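Local coordinates for reticulocyte-binding protein 2a (Plasmodium vivax, PDB 4Z8N), which probably binds the surface of host red blood cells through the erythrocyte-binding domain that forms this chain, helping the malaria parasite to invade reticulocytes, at residues Y7-N12 with E219-K224; Q16-S19 with F24-Q27; F31-Y36 with E156-R161. All blocks are in the same frame, centred on the assembly; numbering follows the deposited sequence.

Overall arrangement
Interactions 1 and 2 share the small antiparallel hairpin near the centre of the chain, their centres about 9 Å apart, whereas interaction 3 lies farther out, its centre about 22 Å from that of interaction 1 and about 18 Å from that of interaction 2. Both inner contacts are buried. Interaction 1 ties strand 9-11 to helix 199-237 by a histidine-carboxylate bond; interaction 2 folds strand 17-19 against the start of helix 26-37 with a backbone bond, apolar packing and water. The two meet at the hairpin, where Asp-9 reaches Ser-19. Interaction 3 shares helix 26-37 with interaction 2 but lies farther along it, only partly buried, meeting helix 149-162 through long polar side chains.

Interaction 1 (Y7-N12 with E219-K224)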
# COMPACT_ATOMS: atom_id res chain seq x y z
N TYR A 7 1.22 2.52 -7.38
CA TYR A 7 1.86 1.35 -6.77
C TYR A 7 2.93 1.69 -5.74
O TYR A 7 3.28 0.85 -4.92
CB TYR A 7 2.47 0.46 -7.86
CG TYR A 7 3.51 1.13 -8.73
CD1 TYR A 7 4.85 1.19 -8.35
CD2 TYR A 7 3.15 1.71 -9.95
CE1 TYR A 7 5.80 1.81 -9.16
CE2 TYR A 7 4.09 2.32 -10.76
CZ TYR A 7 5.41 2.37 -10.36
OH TYR A 7 6.34 2.99 -11.17
N LEU A 8 3.45 2.91 -5.78
CA LEU A 8 4.62 3.22 -4.97
C LEU A 8 4.29 3.48 -3.51
O LEU A 8 3.86 4.56 -3.13
CB LEU A 8 5.37 4.43 -5.55
CG LEU A 8 6.70 4.72 -4.85
CD1 LEU A 8 7.60 3.48 -4.84
CD2 LEU A 8 7.42 5.89 -5.49
N ASP A 9 4.48 2.45 -2.70
CA ASP A 9 4.40 2.56 -1.25
C ASP A 9 5.73 2.10 -0.68
O ASP A 9 6.52 1.47 -1.38
CB ASP A 9 3.25 1.72 -0.69
CG ASP A 9 1.89 2.22 -1.15
OD1 ASP A 9 1.74 3.45 -1.33
OD2 ASP A 9 0.98 1.39 -1.33
N PHE A 10 5.99 2.40 0.59
CA PHE A 10 7.26 2.03 1.20
C PHE A 10 7.08 1.18 2.45
O PHE A 10 6.49 1.62 3.44
CB PHE A 10 8.07 3.28 1.53
CG PHE A 10 8.32 4.17 0.35
CD1 PHE A 10 9.25 3.82 -0.62
CD2 PHE A 10 7.60 5.34 0.19
CE1 PHE A 10 9.47 4.63 -1.72
CE2 PHE A 10 7.81 6.16 -0.91
CZ PHE A 10 8.75 5.80 -1.86
N SER A 11 7.58 -0.05 2.39
CA SER A 11 7.57 -0.94 3.55
C SER A 11 8.92 -0.88 4.25
O SER A 11 9.86 -0.26 3.74
CB SER A 11 7.25 -2.37 3.13
OG SER A 11 6.73 -3.11 4.22
N ASN A 12 9.03 -1.51 5.41
CA ASN A 12 10.28 -1.44 6.16
C ASN A 12 10.58 -2.63 7.06
O ASN A 12 10.07 -3.74 6.86
CB ASN A 12 10.31 -0.17 7.01
CG ASN A 12 9.28 -0.17 8.13
OD1 ASN A 12 8.49 -1.11 8.27
ND2 ASN A 12 9.29 0.88 8.94
N GLU A 219 2.88 -7.86 -3.10
CA GLU A 219 2.91 -9.00 -2.19
C GLU A 219 2.82 -8.54 -0.74
O GLU A 219 2.22 -9.22 0.10
CB GLU A 219 4.18 -9.83 -2.39
CG GLU A 219 4.22 -10.61 -3.69
CD GLU A 219 5.58 -11.26 -3.92
OE1 GLU A 219 6.56 -10.84 -3.27
OE2 GLU A 219 5.66 -12.19 -4.75
N ALA A 220 3.41 -7.39 -0.44
CA ALA A 220 3.34 -6.81 0.90
C ALA A 220 1.90 -6.43 1.25
O ALA A 220 1.43 -6.72 2.36
CB ALA A 220 4.26 -5.60 1.00
N HIS A 221 1.21 -5.80 0.32
CA HIS A 221 -0.20 -5.46 0.51
C HIS A 221 -1.07 -6.71 0.57
O HIS A 221 -2.02 -6.77 1.34
CB HIS A 221 -0.69 -4.53 -0.60
CG HIS A 221 -0.26 -3.11 -0.44
ND1 HIS A 221 -0.56 -2.36 0.68
CD2 HIS A 221 0.44 -2.29 -1.26
CE1 HIS A 221 -0.06 -1.15 0.55
NE2 HIS A 221 0.55 -1.08 -0.62
N THR A 222 -0.73 -7.70 -0.26
CA THR A 222 -1.45 -8.97 -0.28
C THR A 222 -1.40 -9.67 1.08
O THR A 222 -2.39 -10.25 1.54
CB THR A 222 -0.89 -9.91 -1.37
OG1 THR A 222 -1.38 -9.50 -2.65
CG2 THR A 222 -1.30 -11.34 -1.12
N GLY A 223 -0.23 -9.62 1.72
CA GLY A 223 -0.07 -10.18 3.05
C GLY A 223 -1.00 -9.53 4.06
O GLY A 223 -1.56 -10.21 4.92
N LYS A 224 -1.16 -8.21 3.96
CA LYS A 224 -2.03 -7.46 4.87
C LYS A 224 -3.49 -7.80 4.63
O LYS A 224 -4.27 -7.95 5.58
CB LYS A 224 -1.81 -5.96 4.71
CG LYS A 224 -0.38 -5.49 4.95
CD LYS A 224 0.06 -5.74 6.38
CE LYS A 224 1.41 -5.11 6.64
NZ LYS A 224 1.85 -5.29 8.05
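Asp-9 in the short strand 9-11 and His-221 in helix 199-237 make the closest backbone approach of the two segments, yet their CA atoms remain 9.4 Å apart, so only side chains can span the distance. One bond does it: His-221 NE2 donates to Asp-9 OD2 over 2.6 Å, with an N-H...O angle of 148°. The carboxylate oxygen receives it on its anti lone pair, the one turned away from OD1, and lies 15° out of the imidazole plane. Carboxylate and ring stand almost perpendicular, their planes 82° apart, so the acid meets the ring at its NE2 edge and does not stack on it. The histidine side chain leaves the helix with CG anti to the carbonyl carbon, carrying NE2 across to the strand.

Aspartate suits this buried place because both oxygens find partners: OD1 bonds Ser-19 OG and Thr-20 N, while OD2 also forms a salt bridge with Arg-269, which would be expected to stabilise a negative carboxylate. The other ring nitrogen, ND1, bonds Ser-266 OG, so both ring nitrogens are engaged and the rotation of the ring is fixed. The result is a buried His-carboxylate pair, extended by Arg-269 and Ser-266 of helix 246-297, that joins an N-terminal beta-hairpin to the long helices of the erythrocyte-binding domain.

Interaction 2 (Q16-S19 with F24-Q27)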
# COMPACT_ATOMS: atom_id res chain seq x y z
N GLN A 16 5.46 -2.25 8.53
CA GLN A 16 4.57 -1.12 8.30
C GLN A 16 4.68 -0.69 6.84
O GLN A 16 5.73 -0.82 6.21
CB GLN A 16 4.92 0.03 9.25
CG GLN A 16 5.86 1.06 8.63
CD GLN A 16 6.11 2.28 9.51
OE1 GLN A 16 5.34 2.59 10.43
NE2 GLN A 16 7.18 3.00 9.21
N ILE A 17 3.57 -0.23 6.28
CA ILE A 17 3.58 0.27 4.91
C ILE A 17 3.19 1.73 4.92
O ILE A 17 2.06 2.08 5.28
CB ILE A 17 2.62 -0.53 4.00
CG1 ILE A 17 3.06 -2.00 3.91
CG2 ILE A 17 2.58 0.09 2.61
CD1 ILE A 17 2.15 -2.86 3.04
N ILE A 18 4.13 2.59 4.55
CA ILE A 18 3.84 4.01 4.42
C ILE A 18 3.44 4.29 2.98
O ILE A 18 4.21 4.05 2.05
CB ILE A 18 5.04 4.88 4.81
CG1 ILE A 18 5.36 4.69 6.29
CG2 ILE A 18 4.76 6.34 4.50
CD1 ILE A 18 6.53 5.50 6.77
N SER A 19 2.22 4.77 2.79
CA SER A 19 1.68 4.97 1.45
C SER A 19 1.84 6.41 0.98
O SER A 19 1.81 7.34 1.78
CB SER A 19 0.20 4.56 1.42
OG SER A 19 -0.33 4.69 0.11
N PHE A 24 -2.40 7.53 3.73
CA PHE A 24 -0.96 7.49 4.02
C PHE A 24 -0.53 6.51 5.12
O PHE A 24 0.38 5.71 4.93
CB PHE A 24 -0.46 8.90 4.36
CG PHE A 24 -0.92 9.95 3.39
CD1 PHE A 24 -0.40 10.00 2.11
CD2 PHE A 24 -1.87 10.89 3.77
CE1 PHE A 24 -0.83 10.96 1.21
CE2 PHE A 24 -2.30 11.85 2.87
CZ PHE A 24 -1.78 11.89 1.59
N TYR A 25 -1.18 6.57 6.28
CA TYR A 25 -0.87 5.65 7.38
C TYR A 25 -2.10 4.83 7.75
O TYR A 25 -3.22 5.34 7.73
CB TYR A 25 -0.37 6.40 8.61
CG TYR A 25 1.04 6.94 8.50
CD1 TYR A 25 1.31 8.07 7.74
CD2 TYR A 25 2.09 6.33 9.16
CE1 TYR A 25 2.60 8.57 7.63
CE2 TYR A 25 3.38 6.82 9.07
CZ TYR A 25 3.63 7.94 8.30
OH TYR A 25 4.91 8.43 8.20
N VAL A 26 -1.88 3.57 8.11
CA VAL A 26 -3.00 2.67 8.39
C VAL A 26 -3.74 3.07 9.67
O VAL A 26 -4.94 2.85 9.79
CB VAL A 26 -2.53 1.19 8.49
CG1 VAL A 26 -1.61 0.99 9.69
CG2 VAL A 26 -3.72 0.25 8.55
N GLN A 27 -3.03 3.70 10.61
CA GLN A 27 -3.64 4.18 11.85
C GLN A 27 -4.75 5.19 11.55
O GLN A 27 -5.77 5.22 12.25
CB GLN A 27 -2.59 4.83 12.76
CG GLN A 27 -1.52 3.87 13.30
CD GLN A 27 -0.24 3.89 12.48
OE1 GLN A 27 -0.28 3.80 11.25
NE2 GLN A 27 0.89 4.01 13.16
O HOH W 1 2.03 2.98 9.81
O HOH W 2 0.83 2.31 7.70
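Phe-24 presents the edge of its ring to Ser-19: the carbonyl O of Ser-19 lies near the ring plane, 3.5 Å from Phe-24 CD1, where the slightly positive ring hydrogens suit an oxygen. Beyond this contact the ring packs on Met-60, Ile-63 and Ile-67 of helix 42-69, a setting fit for a large apolar side chain. The Tyr-25 ring meets Ile-18 obliquely. The two side chains run side by side in the same direction, with Ile-18 CG1 4.0 Å from Tyr-25 CE2 and Ile-18 CD1 near the phenol oxygen. The isoleucine manages this with its outer branch fully extended (chi2 180°), so that CD1 reaches the hydroxyl end while CG1 stays lower on the ring.

The backbone supplies the direct hydrogen bond: Ser-19 N donates to Phe-24 O at 3.0 Å and nearly straight (169°), in the carbonyl plane and on a lone pair. Phe-24 CA adds a CH...O contact to Ser-19 O. Where the chains diverge, water takes over. One molecule donates to Ile-17 O at 2.7 Å and accepts from Val-26 N at 3.0 Å, serving an amide at the start of the helix; another donates to Gln-27 OE1 and, weakly and tentatively, to OE1 of the poorly ordered Gln-16. Ser-19 OG, held by Asp-9, also accepts from Val-21 N in an ST turn. The whole is a short strand-to-helix junction, leading from the hairpin into helix 26-37, with the side chain of Tyr-25 about 8 Å from that of Glu-120, seen to bind calcium in this protein, though none is bound to this chain.

Interaction 3 (F31-Y36 with E156-R161); sequences FAEIKY and EIYVER
Tyr-36 and Arg-161 make the firmer of the two polar links between these helices. Arg-161 NH1 donates to Tyr-36 OH at 3.2 Å, with an N-H...O angle of 156°, and the phenol oxygen sits in the guanidinium plane, at its edge. Arginine fits because its chain, extended from CG to NE, spans the wide gap between backbones. Tyr-36 comes to meet it from the other helix.

The second bond is weak: Tyr-158 OH to Glu-33 OE1, 3.4 Å. The two side chains lie alongside, pointing opposite ways, the glutamate bending at chi2 (-59°) to place its carboxylate beside the hydroxyl. Charge adds a looser attraction, since Glu-33 OE1 lies 4.5 Å from Arg-161 NH1, beyond salt-bridge range.

A van der Waals contact within helix 149-162 flanks the arginine: Ile-157 CG2 lies 3.5 Å above the guanidinium plane, over its centre, which is consistent with limiting its movement.

Tyr-260 of helix 246-297 borders the contact, stacking on Tyr-158 and touching Glu-33. Helix 26-37 therefore meets helix 149-162 beside helix 246-297, while Phe-31 and Ile-34 pack against helix 42-69.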
# COMPACT_ATOMS: atom_id res chain seq x y z
N PHE A 31 -8.60 5.09 12.74
CA PHE A 31 -9.30 6.14 13.48
C PHE A 31 -10.61 6.50 12.81
O PHE A 31 -11.58 6.86 13.48
CB PHE A 31 -8.41 7.38 13.63
CG PHE A 31 -7.17 7.14 14.44
CD1 PHE A 31 -7.17 6.24 15.50
CD2 PHE A 31 -5.99 7.82 14.15
CE1 PHE A 31 -6.03 6.02 16.25
CE2 PHE A 31 -4.85 7.60 14.90
CZ PHE A 31 -4.87 6.70 15.95
N ALA A 32 -10.65 6.41 11.48
CA ALA A 32 -11.87 6.67 10.73
C ALA A 32 -12.90 5.57 10.97
O ALA A 32 -14.10 5.84 11.03
CB ALA A 32 -11.56 6.80 9.24
N GLU A 33 -12.42 4.34 11.11
CA GLU A 33 -13.29 3.19 11.36
C GLU A 33 -13.95 3.27 12.73
O GLU A 33 -15.15 3.01 12.87
CB GLU A 33 -12.52 1.88 11.24
CG GLU A 33 -12.13 1.54 9.81
CD GLU A 33 -13.34 1.42 8.90
OE1 GLU A 33 -14.37 0.87 9.35
OE2 GLU A 33 -13.26 1.89 7.75
N ILE A 34 -13.17 3.64 13.74
CA ILE A 34 -13.68 3.79 15.10
C ILE A 34 -14.78 4.85 15.14
O ILE A 34 -15.76 4.72 15.88
CB ILE A 34 -12.55 4.17 16.09
CG1 ILE A 34 -11.57 3.01 16.24
CG2 ILE A 34 -13.12 4.53 17.45
CD1 ILE A 34 -12.19 1.77 16.83
N LYS A 35 -14.62 5.88 14.32
CA LYS A 35 -15.54 7.01 14.30
C LYS A 35 -17.00 6.59 14.13
O LYS A 35 -17.87 7.08 14.85
CB LYS A 35 -15.15 8.00 13.20
CG LYS A 35 -16.05 9.22 13.12
CD LYS A 35 -15.55 10.21 12.09
CE LYS A 35 -14.62 11.23 12.71
NZ LYS A 35 -15.36 12.41 13.25
N TYR A 36 -17.28 5.69 13.19
CA TYR A 36 -18.66 5.26 13.01
C TYR A 36 -18.92 3.89 13.63
O TYR A 36 -20.05 3.39 13.61
CB TYR A 36 -19.04 5.25 11.52
CG TYR A 36 -18.30 4.26 10.65
CD1 TYR A 36 -18.80 2.98 10.44
CD2 TYR A 36 -17.11 4.61 10.02
CE1 TYR A 36 -18.14 2.08 9.63
CE2 TYR A 36 -16.44 3.71 9.22
CZ TYR A 36 -16.96 2.45 9.02
OH TYR A 36 -16.30 1.54 8.22
N GLU A 156 -20.43 -8.28 11.59
CA GLU A 156 -21.21 -8.74 10.45
C GLU A 156 -20.96 -7.86 9.23
O GLU A 156 -20.89 -8.34 8.10
CB GLU A 156 -22.70 -8.76 10.80
CG GLU A 156 -23.59 -9.28 9.68
CD GLU A 156 -23.29 -10.72 9.32
OE1 GLU A 156 -22.96 -11.51 10.23
OE2 GLU A 156 -23.37 -11.07 8.12
N ILE A 157 -20.82 -6.56 9.47
CA ILE A 157 -20.50 -5.62 8.41
C ILE A 157 -19.11 -5.91 7.84
O ILE A 157 -18.93 -5.95 6.62
CB ILE A 157 -20.56 -4.16 8.90
CG1 ILE A 157 -21.98 -3.82 9.33
CG2 ILE A 157 -20.08 -3.21 7.82
CD1 ILE A 157 -22.15 -2.40 9.83
N TYR A 158 -18.14 -6.13 8.73
CA TYR A 158 -16.77 -6.42 8.31
C TYR A 158 -16.67 -7.74 7.55
O TYR A 158 -15.99 -7.83 6.53
CB TYR A 158 -15.83 -6.46 9.52
CG TYR A 158 -15.59 -5.11 10.15
CD1 TYR A 158 -15.87 -3.94 9.47
CD2 TYR A 158 -15.06 -5.01 11.44
CE1 TYR A 158 -15.64 -2.70 10.04
CE2 TYR A 158 -14.83 -3.78 12.02
CZ TYR A 158 -15.12 -2.63 11.32
OH TYR A 158 -14.90 -1.40 11.89
N VAL A 159 -17.33 -8.77 8.07
CA VAL A 159 -17.32 -10.09 7.46
C VAL A 159 -17.86 -10.04 6.03
O VAL A 159 -17.26 -10.58 5.11
CB VAL A 159 -18.15 -11.10 8.30
CG1 VAL A 159 -18.53 -12.31 7.48
CG2 VAL A 159 -17.37 -11.52 9.54
N GLU A 160 -19.00 -9.37 5.84
CA GLU A 160 -19.61 -9.27 4.52
C GLU A 160 -18.71 -8.50 3.54
O GLU A 160 -18.66 -8.82 2.35
CB GLU A 160 -20.98 -8.59 4.62
CG GLU A 160 -21.76 -8.54 3.31
CD GLU A 160 -22.18 -9.91 2.81
OE1 GLU A 160 -22.22 -10.87 3.61
OE2 GLU A 160 -22.49 -10.02 1.60
N ARG A 161 -17.99 -7.51 4.05
CA ARG A 161 -17.12 -6.70 3.21
C ARG A 161 -15.89 -7.47 2.72
O ARG A 161 -15.50 -7.34 1.56
CB ARG A 161 -16.69 -5.43 3.95
CG ARG A 161 -17.79 -4.39 4.03
CD ARG A 161 -17.37 -3.19 4.85
NE ARG A 161 -18.41 -2.16 4.86
CZ ARG A 161 -18.33 -1.02 5.55
NH1 ARG A 161 -17.26 -0.77 6.29
NH2 ARG A 161 -19.32 -0.15 5.50